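PDB 7A56: envelopment polyprotein from Bovine Schmallenberg virus BH80/Germany/2011, which includes the envelope glycoprotein Gc, a class II membrane fusion protein caught here in its postfusion form, which probably merges viral and host membranes during entry. Local coordinates for residues N25-L30 with S98-I103; A35-M40 with L221-I226; N72-S77 with K339-D344. All blocks are in the same frame, centred on the assembly; numbering follows the deposited sequence.

Interaction 1: N25-L30 with S98-I103; sequences NYIAAL and SLFSII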
# COMPACT_ATOMS: atom_id res chain seq x y z
N ASN A 25 -11.71 -27.79 -45.11
CA ASN A 25 -12.40 -28.65 -44.15
C ASN A 25 -11.46 -29.14 -43.06
O ASN A 25 -11.91 -29.44 -41.95
CB ASN A 25 -13.07 -29.85 -44.86
CG ASN A 25 -14.55 -29.58 -45.21
OD1 ASN A 25 -15.50 -29.78 -44.39
ND2 ASN A 25 -14.76 -29.13 -46.44
N TYR A 26 -10.16 -29.23 -43.34
CA TYR A 26 -9.20 -29.55 -42.29
C TYR A 26 -9.18 -28.46 -41.20
O TYR A 26 -9.28 -28.75 -40.00
CB TYR A 26 -7.83 -29.77 -42.93
CG TYR A 26 -6.78 -30.33 -42.01
CD1 TYR A 26 -7.01 -31.48 -41.26
CD2 TYR A 26 -5.53 -29.73 -41.91
CE1 TYR A 26 -6.04 -32.00 -40.43
CE2 TYR A 26 -4.54 -30.25 -41.07
CZ TYR A 26 -4.80 -31.38 -40.34
OH TYR A 26 -3.84 -31.90 -39.54
N ILE A 27 -9.10 -27.20 -41.62
CA ILE A 27 -9.14 -26.12 -40.64
C ILE A 27 -10.48 -26.07 -39.93
O ILE A 27 -10.54 -25.82 -38.73
CB ILE A 27 -8.82 -24.79 -41.34
CG1 ILE A 27 -7.41 -24.85 -41.92
CG2 ILE A 27 -8.99 -23.61 -40.37
CD1 ILE A 27 -7.23 -23.81 -42.99
N ALA A 28 -11.59 -26.27 -40.67
CA ALA A 28 -12.89 -26.25 -40.00
C ALA A 28 -12.97 -27.32 -38.94
O ALA A 28 -13.48 -27.10 -37.84
CB ALA A 28 -14.04 -26.44 -41.00
N ALA A 29 -12.44 -28.51 -39.25
CA ALA A 29 -12.43 -29.60 -38.28
C ALA A 29 -11.61 -29.24 -37.04
O ALA A 29 -12.03 -29.53 -35.91
CB ALA A 29 -11.88 -30.86 -38.91
N LEU A 30 -10.43 -28.68 -37.24
CA LEU A 30 -9.58 -28.38 -36.09
C LEU A 30 -10.22 -27.30 -35.22
O LEU A 30 -10.26 -27.42 -33.98
CB LEU A 30 -8.19 -27.96 -36.54
CG LEU A 30 -7.41 -29.02 -37.30
CD1 LEU A 30 -6.28 -28.36 -38.06
CD2 LEU A 30 -6.86 -30.06 -36.34
N SER A 98 0.57 -22.27 -43.34
CA SER A 98 -0.21 -21.76 -42.21
C SER A 98 -1.68 -22.17 -42.34
O SER A 98 -2.25 -22.18 -43.42
CB SER A 98 -0.10 -20.23 -42.14
OG SER A 98 1.15 -19.84 -41.58
N LEU A 99 -2.30 -22.49 -41.21
CA LEU A 99 -3.67 -22.97 -41.18
C LEU A 99 -4.59 -21.95 -40.53
O LEU A 99 -5.52 -21.46 -41.18
CB LEU A 99 -3.75 -24.31 -40.42
CG LEU A 99 -3.03 -25.54 -40.99
CD1 LEU A 99 -2.66 -26.48 -39.87
CD2 LEU A 99 -3.92 -26.27 -41.99
N PHE A 100 -4.35 -21.61 -39.27
CA PHE A 100 -5.21 -20.59 -38.65
C PHE A 100 -4.50 -20.05 -37.44
O PHE A 100 -3.40 -20.48 -37.11
CB PHE A 100 -6.61 -21.13 -38.30
CG PHE A 100 -6.60 -22.27 -37.30
CD1 PHE A 100 -6.48 -23.58 -37.75
CD2 PHE A 100 -6.77 -22.04 -35.94
CE1 PHE A 100 -6.46 -24.63 -36.88
CE2 PHE A 100 -6.73 -23.10 -35.03
CZ PHE A 100 -6.60 -24.41 -35.52
N SER A 101 -5.17 -19.12 -36.73
CA SER A 101 -4.57 -18.47 -35.58
C SER A 101 -5.44 -18.66 -34.34
O SER A 101 -6.67 -18.79 -34.43
CB SER A 101 -4.35 -16.99 -35.86
OG SER A 101 -5.59 -16.33 -35.76
N ILE A 102 -4.77 -18.77 -33.20
CA ILE A 102 -5.38 -18.76 -31.87
C ILE A 102 -4.83 -17.54 -31.17
O ILE A 102 -3.60 -17.36 -31.11
CB ILE A 102 -5.04 -20.04 -31.08
CG1 ILE A 102 -5.61 -21.29 -31.80
CG2 ILE A 102 -5.55 -19.98 -29.67
CD1 ILE A 102 -5.26 -22.62 -31.10
N ILE A 103 -5.71 -16.72 -30.62
CA ILE A 103 -5.33 -15.51 -29.88
C ILE A 103 -5.65 -15.74 -28.41
O ILE A 103 -6.73 -16.24 -28.08
CB ILE A 103 -6.07 -14.30 -30.47
CG1 ILE A 103 -5.49 -13.97 -31.87
CG2 ILE A 103 -6.01 -13.03 -29.55
CD1 ILE A 103 -6.45 -13.06 -32.69
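I27 sets CG1 anti to its carbonyl carbon (chi1 -62°), and this puts CG2 anti to its backbone N. The two branches meet different residues of the strand. CG1 packs on L99, 3.8 Å from L99 CD2. The chain continues to I27 CD1, which ends 3.4 Å from L99 O, against the backbone. CG2 goes to the next residue and lies 3.6 Å from F100 CD1. F100 holds CG between its own backbone N and carbonyl carbon, the crowded position (chi1 61°), and I27 and F100 run past each other in opposite senses.

L99 and F100 form a classic beta bulge. Both face I91 of strand 86-92, with backbone hydrogen bonds from each. With this bulge, two successive residues direct their side chains toward helix 23-40, which packs on strand 98-134; that strand pairs antiparallel with 86-92. The short helical and strand segments run 27° apart, and their axes come within 8.7 Å.

L30 sits one turn on from Y26 and I27. Its CB is 3.8 Å from F100 CE1, and its CD1 lies in the plane of the F100 ring, at the edge. The same CD1 lies over one face of the Y26 ring, 3.9 Å above its plane and over the centre. L30 thus fits between the two aromatic rings. Y26 starts off beside the strand, and its ring then comes nearer. The ring edge touches L99, with Y26 CD2 3.8 Å from L99 CD2. The side-chain contacts are apolar, I27 CD1 also rests on a backbone carbonyl, and no hydrogen bond joins the two segments. F345, in the loop before strand 346-350, also touches Y26, L30 and L99. I34 and Q31, further along the helix, pack on F100.

Interaction 2: A35-M40 with L221-I226; sequences ANDLTM and LISDRI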
# COMPACT_ATOMS: atom_id res chain seq x y z
N ALA A 35 -13.21 -25.71 -30.31
CA ALA A 35 -14.40 -25.08 -29.74
C ALA A 35 -15.14 -26.07 -28.86
O ALA A 35 -15.60 -25.72 -27.77
CB ALA A 35 -15.35 -24.57 -30.84
N ASN A 36 -15.25 -27.32 -29.33
CA ASN A 36 -16.01 -28.29 -28.55
C ASN A 36 -15.31 -28.62 -27.24
O ASN A 36 -15.96 -28.79 -26.20
CB ASN A 36 -16.22 -29.54 -29.40
CG ASN A 36 -16.73 -30.69 -28.60
OD1 ASN A 36 -17.88 -30.68 -28.16
ND2 ASN A 36 -15.88 -31.69 -28.39
N ASP A 37 -13.98 -28.75 -27.28
CA ASP A 37 -13.17 -28.99 -26.09
C ASP A 37 -13.36 -27.88 -25.07
O ASP A 37 -13.58 -28.11 -23.86
CB ASP A 37 -11.71 -29.07 -26.57
CG ASP A 37 -10.72 -29.60 -25.54
OD1 ASP A 37 -11.09 -29.91 -24.39
OD2 ASP A 37 -9.52 -29.66 -25.90
N LEU A 38 -13.25 -26.64 -25.54
CA LEU A 38 -13.38 -25.49 -24.63
C LEU A 38 -14.77 -25.41 -24.04
O LEU A 38 -14.94 -25.24 -22.82
CB LEU A 38 -13.02 -24.22 -25.40
CG LEU A 38 -11.53 -24.07 -25.81
CD1 LEU A 38 -11.33 -22.76 -26.55
CD2 LEU A 38 -10.59 -24.05 -24.61
N THR A 39 -15.78 -25.57 -24.87
CA THR A 39 -17.16 -25.50 -24.38
C THR A 39 -17.45 -26.61 -23.38
O THR A 39 -18.19 -26.42 -22.43
CB THR A 39 -18.13 -25.61 -25.57
OG1 THR A 39 -17.91 -24.51 -26.45
CG2 THR A 39 -19.56 -25.61 -25.08
N MET A 40 -16.94 -27.82 -23.63
CA MET A 40 -17.15 -28.94 -22.72
C MET A 40 -16.43 -28.74 -21.41
O MET A 40 -16.82 -29.32 -20.40
CB MET A 40 -16.67 -30.27 -23.38
CG MET A 40 -17.57 -30.82 -24.49
SD MET A 40 -19.07 -31.69 -23.93
CE MET A 40 -20.26 -30.35 -23.85
N LEU A 221 -7.37 -22.93 -15.77
CA LEU A 221 -8.38 -23.31 -16.75
C LEU A 221 -7.85 -24.50 -17.54
O LEU A 221 -6.77 -24.43 -18.16
CB LEU A 221 -8.71 -22.12 -17.67
CG LEU A 221 -9.16 -20.79 -16.93
CD1 LEU A 221 -9.40 -19.75 -18.03
CD2 LEU A 221 -10.38 -20.98 -16.12
N ILE A 222 -8.56 -25.61 -17.47
CA ILE A 222 -8.04 -26.87 -18.04
C ILE A 222 -9.00 -27.36 -19.10
O ILE A 222 -10.17 -27.62 -18.79
CB ILE A 222 -7.86 -27.97 -16.97
CG1 ILE A 222 -6.90 -27.53 -15.86
CG2 ILE A 222 -7.41 -29.33 -17.61
CD1 ILE A 222 -5.47 -27.14 -16.32
N SER A 223 -8.50 -27.57 -20.33
CA SER A 223 -9.18 -28.36 -21.34
C SER A 223 -8.16 -29.36 -21.85
O SER A 223 -6.99 -29.36 -21.41
CB SER A 223 -9.72 -27.48 -22.48
OG SER A 223 -8.65 -26.85 -23.21
N ASP A 224 -8.56 -30.21 -22.80
CA ASP A 224 -7.63 -31.22 -23.30
C ASP A 224 -6.50 -30.59 -24.09
O ASP A 224 -5.33 -30.94 -23.92
CB ASP A 224 -8.37 -32.25 -24.16
CG ASP A 224 -9.36 -33.05 -23.35
OD1 ASP A 224 -9.12 -33.24 -22.13
OD2 ASP A 224 -10.38 -33.47 -23.89
N ARG A 225 -6.82 -29.63 -24.97
CA ARG A 225 -5.82 -29.02 -25.83
C ARG A 225 -5.17 -27.76 -25.25
O ARG A 225 -4.00 -27.45 -25.59
CB ARG A 225 -6.48 -28.65 -27.16
CG ARG A 225 -6.92 -29.89 -27.96
CD ARG A 225 -7.98 -29.51 -28.98
NE ARG A 225 -8.34 -30.68 -29.76
CZ ARG A 225 -9.18 -31.62 -29.34
NH1 ARG A 225 -9.78 -31.50 -28.17
NH2 ARG A 225 -9.43 -32.69 -30.12
N ILE A 226 -5.88 -27.01 -24.42
CA ILE A 226 -5.38 -25.70 -23.98
C ILE A 226 -5.50 -25.56 -22.48
O ILE A 226 -6.57 -25.82 -21.90
CB ILE A 226 -6.09 -24.54 -24.69
CG1 ILE A 226 -5.98 -24.68 -26.24
CG2 ILE A 226 -5.56 -23.16 -24.13
CD1 ILE A 226 -6.94 -23.70 -26.94
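D37 meets D224 and R225 through hydrogen bonds to both carboxylate oxygens. With CG anti to the backbone N (chi1 -168°), its carboxylate reaches the turn. D224 N gives to D37 OD1 at 3.0 Å, and R225 N gives to D37 OD2 at 2.9 Å. Each oxygen uses its syn lone pair, so one carboxylate takes two consecutive backbone N-H groups.

These two N-H groups belong to the tight turn of a beta hairpin, between strands 221-222 and 226-231. S223 closes the turn: its N and its OG both give to I226 O, the OG at 2.7 Å. Through D37 the last turn of helix 23-40 is tied to this hairpin turn.

The salt bridge adds a third bond. R225 NH1 gives to D37 OD2 at 2.9 Å, from 57° above the carboxylate plane. The oxygen lies close to the guanidinium plane, and the two planes stand 78° apart. D224 OD2 is 3.7 Å from D37 OD1; these like charges would repel, and R225 probably offsets this in part.

Packing comes from L38. Its CD2 lies 4.3 Å from I226 CD1 and also touches the S223 side chain. F211 and I204 also pack on L38.

Interaction 3: N72-S77 with K339-D344; sequences NSYIES and KIMLGD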
# COMPACT_ATOMS: atom_id res chain seq x y z
N ASN A 72 2.91 -35.37 -31.23
CA ASN A 72 1.93 -34.48 -30.60
C ASN A 72 2.73 -33.33 -30.02
O ASN A 72 3.53 -33.54 -29.11
CB ASN A 72 1.15 -35.21 -29.52
CG ASN A 72 -0.24 -34.68 -29.36
OD1 ASN A 72 -0.49 -33.49 -29.57
ND2 ASN A 72 -1.16 -35.56 -29.01
N SER A 73 2.57 -32.14 -30.58
CA SER A 73 3.51 -31.09 -30.25
C SER A 73 2.75 -29.98 -29.55
O SER A 73 1.51 -29.85 -29.69
CB SER A 73 4.24 -30.52 -31.45
OG SER A 73 3.27 -30.05 -32.33
N TYR A 74 3.52 -29.17 -28.83
CA TYR A 74 2.90 -28.04 -28.11
C TYR A 74 3.72 -26.77 -28.25
O TYR A 74 4.91 -26.76 -28.63
CB TYR A 74 2.71 -28.35 -26.63
CG TYR A 74 3.98 -28.51 -25.86
CD1 TYR A 74 4.71 -27.41 -25.42
CD2 TYR A 74 4.43 -29.79 -25.53
CE1 TYR A 74 5.89 -27.57 -24.73
CE2 TYR A 74 5.58 -29.97 -24.81
CZ TYR A 74 6.31 -28.88 -24.40
OH TYR A 74 7.46 -29.13 -23.69
N ILE A 75 3.07 -25.67 -27.83
CA ILE A 75 3.72 -24.39 -27.65
C ILE A 75 3.24 -23.84 -26.31
O ILE A 75 2.08 -24.02 -25.91
CB ILE A 75 3.43 -23.41 -28.81
CG1 ILE A 75 4.26 -22.12 -28.63
CG2 ILE A 75 1.93 -23.13 -28.97
CD1 ILE A 75 4.40 -21.32 -29.90
N GLU A 76 4.17 -23.27 -25.58
CA GLU A 76 3.86 -22.66 -24.30
C GLU A 76 4.37 -21.23 -24.30
O GLU A 76 5.43 -20.96 -24.85
CB GLU A 76 4.51 -23.47 -23.18
CG GLU A 76 4.09 -23.05 -21.78
CD GLU A 76 5.08 -22.05 -21.15
OE1 GLU A 76 5.04 -21.93 -19.92
OE2 GLU A 76 5.92 -21.42 -21.88
N SER A 77 3.64 -20.31 -23.65
CA SER A 77 4.15 -18.94 -23.52
C SER A 77 3.37 -18.29 -22.38
O SER A 77 2.68 -18.97 -21.59
CB SER A 77 4.03 -18.18 -24.84
OG SER A 77 4.79 -16.97 -24.82
N LYS A 339 -0.66 -23.00 -22.52
CA LYS A 339 -0.08 -24.09 -23.31
C LYS A 339 -1.13 -24.62 -24.26
O LYS A 339 -2.28 -24.87 -23.86
CB LYS A 339 0.47 -25.18 -22.36
CG LYS A 339 1.20 -26.39 -23.12
CD LYS A 339 1.37 -27.55 -22.16
CE LYS A 339 2.11 -28.80 -22.89
NZ LYS A 339 2.36 -29.87 -21.88
N ILE A 340 -0.73 -24.79 -25.53
CA ILE A 340 -1.60 -25.24 -26.61
C ILE A 340 -0.96 -26.47 -27.25
O ILE A 340 0.24 -26.44 -27.56
CB ILE A 340 -1.78 -24.13 -27.67
CG1 ILE A 340 -2.49 -22.89 -27.09
CG2 ILE A 340 -2.51 -24.68 -28.94
CD1 ILE A 340 -2.08 -21.62 -27.88
N MET A 341 -1.72 -27.56 -27.32
CA MET A 341 -1.28 -28.87 -27.86
C MET A 341 -2.39 -29.43 -28.73
O MET A 341 -3.34 -30.03 -28.21
CB MET A 341 -0.96 -29.81 -26.70
CG MET A 341 -0.38 -31.22 -27.13
SD MET A 341 0.54 -31.83 -25.69
CE MET A 341 1.83 -32.79 -26.52
N LEU A 342 -2.26 -29.26 -30.06
CA LEU A 342 -3.33 -29.64 -30.98
C LEU A 342 -3.06 -30.98 -31.69
O LEU A 342 -3.96 -31.51 -32.35
CB LEU A 342 -3.54 -28.54 -32.02
CG LEU A 342 -3.76 -27.15 -31.44
CD1 LEU A 342 -4.09 -26.06 -32.49
CD2 LEU A 342 -4.89 -27.20 -30.44
N GLY A 343 -1.86 -31.50 -31.61
CA GLY A 343 -1.52 -32.62 -32.50
C GLY A 343 -0.22 -32.33 -33.20
O GLY A 343 0.63 -31.65 -32.63
N ASP A 344 -0.03 -32.80 -34.44
CA ASP A 344 1.25 -32.69 -35.13
C ASP A 344 1.33 -31.40 -35.94
O ASP A 344 1.06 -31.36 -37.15
CB ASP A 344 1.45 -33.94 -36.01
CG ASP A 344 2.77 -33.94 -36.78
OD1 ASP A 344 3.77 -33.30 -36.36
OD2 ASP A 344 2.82 -34.64 -37.82
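I75 and I340 face each other as an antiparallel hydrogen-bonded pair, each N giving to the other's O at 2.9 Å in strands that run 162° apart. Toward the start of 72-77, S73 N gives to G343 O at 2.9 Å. The backbone angles of G343 would jam a CB against the preceding carbonyl O.

The side chains of I75 and I340 lie side by side, pointing the same way, with I75 CG2 4.1 Å from I340 CB. I89 of strand 86-92 packs on both.

The two strands are neighbours in a five-stranded antiparallel sheet, where 335-343 is the middle strand. On the face of Y74 and K339, the sheet meets the second subunit of the assembly.

With CG between its backbone N and carbonyl carbon (chi1 66°), Y74 sets its ring beside the K339 chain. K339, extended beyond CG, crosses one face of the ring, toward the rim. Its CE is 3.5 Å from Y74 CG. K339 NZ makes a cation-pi contact, 4.4 Å from the Y74 ring centroid and 19° off its normal. The same NZ is hydrogen-bonded to T60 O of the second subunit.

M341 comes to the edge of that ring with CE. It crosses N72 at about a right angle, with CG 3.3 Å from N72 OD1 and CE 3.2 Å from N72 O.

Overall arrangement
Interactions 1 and 2 both use helix 23-40, with centres 15 Å apart. Interaction 1 is a surface contact made by apolar side chains, without a hydrogen bond. Interaction 2 is buried, yet it rests mainly on charge and hydrogen bonds. Interaction 3 is partly buried and joins strand to strand through backbone bonds, with one face turned to the second subunit. Interactions 2 and 3 reach the same five-stranded sheet: R225 O and M341 N are probably hydrogen-bonded, and I226 packs on I340. Interactions 1 and 3 touch through I102, which packs on I340 and L342. I340 and K339 point to opposite faces of the sheet, so strand 98-103 packs on the face away from the subunit contact at K339.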